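Local structure of YjbQ family protein (Sulfolobus tokodaii, 1VE0) at residues K67-D72 and H87-I92; F8-R13 and T22-E27. The protein is of unknown function but binds zinc, as a trimer-forming member of the uncharacterised YjbQ (UPF0047) family. All coordinates share one frame; numbering follows the deposited sequence.

Contact 1 of 2, residues K67-D72 and H87-I92. With ZN (zinc ion), chain C.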
loop_
_atom_site.group_PDB
_atom_site.type_symbol
_atom_site.label_atom_id
_atom_site.label_comp_id
_atom_site.label_asym_id
_atom_site.label_seq_id
_atom_site.Cartn_x
_atom_site.Cartn_y
_atom_site.Cartn_z
ATOM N N LYS A 67 -3.154 16.478 9.831
ATOM C CA LYS A 67 -2.391 17.582 9.253
ATOM C C LYS A 67 -2.361 17.494 7.733
ATOM O O LYS A 67 -2.446 18.505 7.040
ATOM C CB LYS A 67 -0.948 17.585 9.765
ATOM C CG LYS A 67 -0.769 17.897 11.234
ATOM C CD LYS A 67 0.721 18.058 11.556
ATOM C CE LYS A 67 0.952 18.434 13.010
ATOM N NZ LYS A 67 0.433 17.399 13.941
ATOM N N LEU A 68 -2.229 16.278 7.218
ATOM C CA LEU A 68 -2.170 16.071 5.780
ATOM C C LEU A 68 -3.511 16.289 5.099
ATOM O O LEU A 68 -3.581 16.886 4.025
ATOM C CB LEU A 68 -1.664 14.663 5.493
ATOM C CG LEU A 68 -0.280 14.385 6.083
ATOM C CD1 LEU A 68 0.031 12.891 6.008
ATOM C CD2 LEU A 68 0.753 15.201 5.309
ATOM N N VAL A 69 -4.575 15.800 5.724
ATOM C CA VAL A 69 -5.919 15.940 5.171
ATOM C C VAL A 69 -6.873 16.410 6.280
ATOM O O VAL A 69 -7.593 15.616 6.870
ATOM C CB VAL A 69 -6.420 14.599 4.601
ATOM C CG1 VAL A 69 -7.716 14.816 3.826
ATOM C CG2 VAL A 69 -5.347 13.992 3.701
ATOM N N PRO A 70 -6.874 17.722 6.575
ATOM C CA PRO A 70 -7.728 18.314 7.614
ATOM C C PRO A 70 -9.203 17.950 7.482
ATOM O O PRO A 70 -9.796 18.116 6.417
ATOM C CB PRO A 70 -7.494 19.811 7.430
ATOM C CG PRO A 70 -6.075 19.871 6.969
ATOM C CD PRO A 70 -6.045 18.758 5.935
ATOM N N PRO A 71 -9.813 17.447 8.564
ATOM C CA PRO A 71 -11.232 17.066 8.554
ATOM C C PRO A 71 -12.111 18.274 8.223
ATOM O O PRO A 71 -13.221 18.138 7.716
ATOM C CB PRO A 71 -11.474 16.585 9.984
ATOM C CG PRO A 71 -10.136 16.106 10.420
ATOM C CD PRO A 71 -9.197 17.144 9.866
ATOM N N ASP A 72 -11.594 19.457 8.526
ATOM C CA ASP A 72 -12.308 20.710 8.302
ATOM C C ASP A 72 -12.039 21.201 6.888
ATOM O O ASP A 72 -12.480 22.284 6.500
ATOM C CB ASP A 72 -11.811 21.745 9.307
ATOM C CG ASP A 72 -11.190 21.098 10.533
ATOM O OD1 ASP A 72 -11.843 21.094 11.605
ATOM O OD2 ASP A 72 -10.051 20.572 10.415
ATOM N N HIS A 87 -12.078 9.278 3.914
ATOM C CA HIS A 87 -12.032 8.549 2.649
ATOM C C HIS A 87 -10.701 8.790 1.949
ATOM O O HIS A 87 -10.033 7.854 1.497
ATOM C CB HIS A 87 -13.170 9.011 1.730
ATOM C CG HIS A 87 -14.500 8.415 2.066
ATOM N ND1 HIS A 87 -14.813 7.098 1.801
ATOM C CD2 HIS A 87 -15.609 8.962 2.623
ATOM C CE1 HIS A 87 -16.060 6.862 2.174
ATOM N NE2 HIS A 87 -16.564 7.974 2.674
ATOM N N VAL A 88 -10.319 10.059 1.866
ATOM C CA VAL A 88 -9.086 10.446 1.206
ATOM C C VAL A 88 -7.822 9.887 1.858
ATOM O O VAL A 88 -6.994 9.256 1.191
ATOM C CB VAL A 88 -8.971 11.988 1.130
ATOM C CG1 VAL A 88 -7.581 12.391 0.641
ATOM C CG2 VAL A 88 -10.044 12.531 0.201
ATOM N N ILE A 89 -7.660 10.108 3.155
ATOM C CA ILE A 89 -6.451 9.613 3.804
ATOM C C ILE A 89 -6.408 8.077 3.813
ATOM O O ILE A 89 -5.341 7.483 3.649
ATOM C CB ILE A 89 -6.308 10.177 5.245
ATOM C CG1 ILE A 89 -4.909 9.863 5.784
ATOM C CG2 ILE A 89 -7.412 9.626 6.152
ATOM C CD1 ILE A 89 -3.786 10.493 4.978
ATOM N N SER A 90 -7.562 7.440 3.995
ATOM C CA SER A 90 -7.637 5.973 3.985
ATOM C C SER A 90 -7.277 5.386 2.612
ATOM O O SER A 90 -6.694 4.305 2.525
ATOM C CB SER A 90 -9.051 5.490 4.363
ATOM O OG SER A 90 -9.334 5.692 5.747
ATOM N N ALA A 91 -7.656 6.080 1.541
ATOM C CA ALA A 91 -7.361 5.598 0.192
ATOM C C ALA A 91 -5.859 5.660 -0.049
ATOM O O ALA A 91 -5.270 4.754 -0.639
ATOM C CB ALA A 91 -8.092 6.442 -0.844
ATOM N N ILE A 92 -5.241 6.736 0.413
ATOM C CA ILE A 92 -3.807 6.904 0.242
ATOM C C ILE A 92 -3.008 5.852 1.027
ATOM O O ILE A 92 -2.103 5.205 0.476
ATOM C CB ILE A 92 -3.384 8.332 0.670
ATOM C CG1 ILE A 92 -4.036 9.340 -0.283
ATOM C CG2 ILE A 92 -1.844 8.466 0.654
ATOM C CD1 ILE A 92 -3.897 10.807 0.135
HETATM ZN ZN ZN C . -18.638 8.973 3.121
HETATM O O HOH W 1 -20.018 7.491 2.483
#
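Val69 meets Val88 and Ile89 mainly through methyl groups, and the one flat group beside them, the imidazole of His87, is turned to other partners. Its NE2 binds the zinc ion at 2.3 Å, and the metal leans toward the CD2 side of the ring, with His87 CD2 3.1 Å and CE1 3.5 Å from zinc. His77, also a zinc ligand, packs edge-to-face with this ring, while ND1 is hydrogen-bonded to Asn51 OD1 of the second subunit, a bond that helps fix the ring's rotation. Asn83 and a water at 2.1 Å from zinc complete the ligands bound here. The apolar contact joins the C-terminal end of helix 55-68 to helix 84-93, which carries the zinc ligand His87, Val69 being the first residue to leave helical geometry. Its CG1, anti to the backbone N (chi1 -171°), reaches Val88 CG1 at 4.0 Å, and the two valines approach obliquely. The other branch, Val69 CG2, lies 4.0 Å from Ile89 CD1. With Ile89 CG1 anti to N (chi1 -169°) and chi2 62°, CD1 is brought to the valine. Phe75 also packs on Val69, and Trp64 of the second subunit packs on Val88.

Contact 2 of 2, residues F8-R13 and T22-E27; sequences FTVKTR and TEQVSE
Phe8 lies flat beneath Gln24, and this packing shows how a short helix is laid over an outer strand of an antiparallel sheet. Strand 2-11, at one margin of the five-stranded sheet within the chain, runs antiparallel to helix 22-28, with axes of the two short segments 10.0 Å apart and directions 170° from each other. The Phe8 ring takes chi1 62°, with CG between the backbone N and the carbonyl carbon, which lifts it from the strand toward the helix. Gln24 CB sits over the centre of one ring face, 3.5 Å from the centroid and only 10° off the normal, a CH-pi contact. At the ring's edge, Phe8 CZ meets Val25 CG2 at 3.9 Å, so one aromatic side chain touches two successive helical residues. Further contacts with Val127 and Val129 tie Phe8 to the neighbouring strand 124-133. Two residues on, Val10 again points to the helix: its CG1 lies close to the plane of the Phe8 ring, at the ring's edge, and touches the end of the Gln24 side chain. Ile21 and Leu116 also pack on Val10. Past the strand, Thr12 turns to other partners, its OG1 hydrogen-bonded to Glu118 and Arg123. Within the helix, Glu23 O accepts both Ser26 OG, at 2.6 Å, and the backbone N of Glu27, at 3.2 Å, from the same face of its carbonyl plane.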
loop_
_atom_site.group_PDB
_atom_site.type_symbol
_atom_site.label_atom_id
_atom_site.label_comp_id
_atom_site.label_asym_id
_atom_site.label_seq_id
_atom_site.Cartn_x
_atom_site.Cartn_y
_atom_site.Cartn_z
ATOM N N PHE A 8 -12.682 -10.608 12.418
ATOM C CA PHE A 8 -12.874 -10.254 13.818
ATOM C C PHE A 8 -13.234 -8.772 13.831
ATOM O O PHE A 8 -12.978 -8.068 12.853
ATOM C CB PHE A 8 -11.621 -10.545 14.657
ATOM C CG PHE A 8 -10.396 -9.762 14.250
ATOM C CD1 PHE A 8 -10.204 -8.458 14.703
ATOM C CD2 PHE A 8 -9.414 -10.349 13.449
ATOM C CE1 PHE A 8 -9.048 -7.743 14.371
ATOM C CE2 PHE A 8 -8.247 -9.644 13.107
ATOM C CZ PHE A 8 -8.065 -8.339 13.570
ATOM N N THR A 9 -13.857 -8.302 14.910
ATOM C CA THR A 9 -14.252 -6.895 14.999
ATOM C C THR A 9 -13.553 -6.179 16.145
ATOM O O THR A 9 -13.146 -6.793 17.125
ATOM C CB THR A 9 -15.779 -6.727 15.229
ATOM O OG1 THR A 9 -16.140 -7.337 16.473
ATOM C CG2 THR A 9 -16.580 -7.365 14.110
ATOM N N VAL A 10 -13.399 -4.872 16.001
ATOM C CA VAL A 10 -12.794 -4.062 17.036
ATOM C C VAL A 10 -13.645 -2.815 17.110
ATOM O O VAL A 10 -14.112 -2.305 16.090
ATOM C CB VAL A 10 -11.330 -3.672 16.718
ATOM C CG1 VAL A 10 -10.460 -4.920 16.658
ATOM C CG2 VAL A 10 -11.264 -2.911 15.410
ATOM N N LYS A 11 -13.853 -2.324 18.318
ATOM C CA LYS A 11 -14.667 -1.145 18.508
ATOM C C LYS A 11 -13.782 0.082 18.640
ATOM O O LYS A 11 -12.972 0.159 19.564
ATOM C CB LYS A 11 -15.516 -1.318 19.772
ATOM C CG LYS A 11 -16.928 -0.793 19.653
ATOM C CD LYS A 11 -16.949 0.690 19.373
ATOM C CE LYS A 11 -18.372 1.151 19.092
ATOM N NZ LYS A 11 -18.931 0.448 17.901
ATOM N N THR A 12 -13.915 1.038 17.723
ATOM C CA THR A 12 -13.107 2.248 17.832
ATOM C C THR A 12 -13.825 3.198 18.787
ATOM O O THR A 12 -15.053 3.286 18.811
ATOM C CB THR A 12 -12.806 2.885 16.457
ATOM O OG1 THR A 12 -14.004 3.376 15.853
ATOM C CG2 THR A 12 -12.179 1.827 15.535
ATOM N N ARG A 13 -13.032 3.899 19.585
ATOM C CA ARG A 13 -13.548 4.748 20.645
ATOM C C ARG A 13 -13.654 6.231 20.397
ATOM O O ARG A 13 -14.081 6.964 21.284
ATOM C CB ARG A 13 -12.674 4.532 21.878
ATOM C CG ARG A 13 -12.317 3.071 22.113
ATOM C CD ARG A 13 -11.001 2.920 22.869
ATOM N NE ARG A 13 -9.828 3.241 22.054
ATOM C CZ ARG A 13 -8.572 3.039 22.451
ATOM N NH1 ARG A 13 -7.554 3.355 21.662
ATOM N NH2 ARG A 13 -8.335 2.510 23.648
ATOM N N THR A 22 -2.584 -6.713 16.492
ATOM C CA THR A 22 -1.664 -7.828 16.283
ATOM C C THR A 22 -2.117 -9.158 16.895
ATOM O O THR A 22 -2.077 -10.196 16.236
ATOM C CB THR A 22 -0.277 -7.506 16.852
ATOM O OG1 THR A 22 0.111 -6.183 16.457
ATOM C CG2 THR A 22 0.750 -8.505 16.333
ATOM N N GLU A 23 -2.539 -9.137 18.153
ATOM C CA GLU A 23 -2.966 -10.376 18.806
ATOM C C GLU A 23 -4.136 -11.048 18.090
ATOM O O GLU A 23 -4.142 -12.277 17.911
ATOM C CB GLU A 23 -3.332 -10.113 20.275
ATOM C CG GLU A 23 -2.223 -9.443 21.076
ATOM C CD GLU A 23 -0.931 -10.258 21.093
ATOM O OE1 GLU A 23 0.145 -9.677 21.380
ATOM O OE2 GLU A 23 -0.992 -11.483 20.831
ATOM N N GLN A 24 -5.125 -10.256 17.682
ATOM C CA GLN A 24 -6.283 -10.809 16.984
ATOM C C GLN A 24 -5.863 -11.382 15.641
ATOM O O GLN A 24 -6.410 -12.393 15.193
ATOM C CB GLN A 24 -7.369 -9.744 16.765
ATOM C CG GLN A 24 -7.932 -9.136 18.050
ATOM C CD GLN A 24 -7.240 -7.836 18.434
ATOM O OE1 GLN A 24 -6.014 -7.782 18.588
ATOM N NE2 GLN A 24 -8.025 -6.779 18.592
ATOM N N VAL A 25 -4.896 -10.745 14.985
ATOM C CA VAL A 25 -4.444 -11.280 13.709
ATOM C C VAL A 25 -3.669 -12.588 13.916
ATOM O O VAL A 25 -3.787 -13.507 13.102
ATOM C CB VAL A 25 -3.551 -10.278 12.921
ATOM C CG1 VAL A 25 -3.030 -10.949 11.654
ATOM C CG2 VAL A 25 -4.363 -9.051 12.520
ATOM N N SER A 26 -2.886 -12.690 14.992
ATOM C CA SER A 26 -2.136 -13.927 15.213
ATOM C C SER A 26 -3.089 -15.103 15.414
ATOM O O SER A 26 -2.784 -16.231 15.032
ATOM C CB SER A 26 -1.162 -13.796 16.402
ATOM O OG SER A 26 -1.839 -13.499 17.606
ATOM N N GLU A 27 -4.259 -14.851 15.998
ATOM C CA GLU A 27 -5.235 -15.923 16.186
ATOM C C GLU A 27 -5.885 -16.281 14.849
ATOM O O GLU A 27 -6.096 -17.458 14.538
ATOM C CB GLU A 27 -6.333 -15.494 17.174
ATOM C CG GLU A 27 -5.838 -15.301 18.583
ATOM C CD GLU A 27 -5.350 -16.595 19.207
ATOM O OE1 GLU A 27 -4.568 -16.529 20.181
ATOM O OE2 GLU A 27 -5.753 -17.682 18.733
#

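How the contacts relate
Contact 2 closes before contact 1 opens, so the two follow one another along the chain, and they lie on opposite sides of its centre. Their centres are 23 Å apart and their nearest atoms about 11 Å apart, without touching. They share no helix or strand: contact 2 packs helix 22-28 on strand 2-11 of the five-stranded sheet, whereas contact 1 joins the end of helix 55-68 to helix 84-93. The division is also one of surroundings. No other chain of the assembly touches the segments of contact 2, while contact 1 meets both other subunits and includes a zinc ligand, His87, so one lies within a single subunit and the other lies where metal site and trimer interface come together.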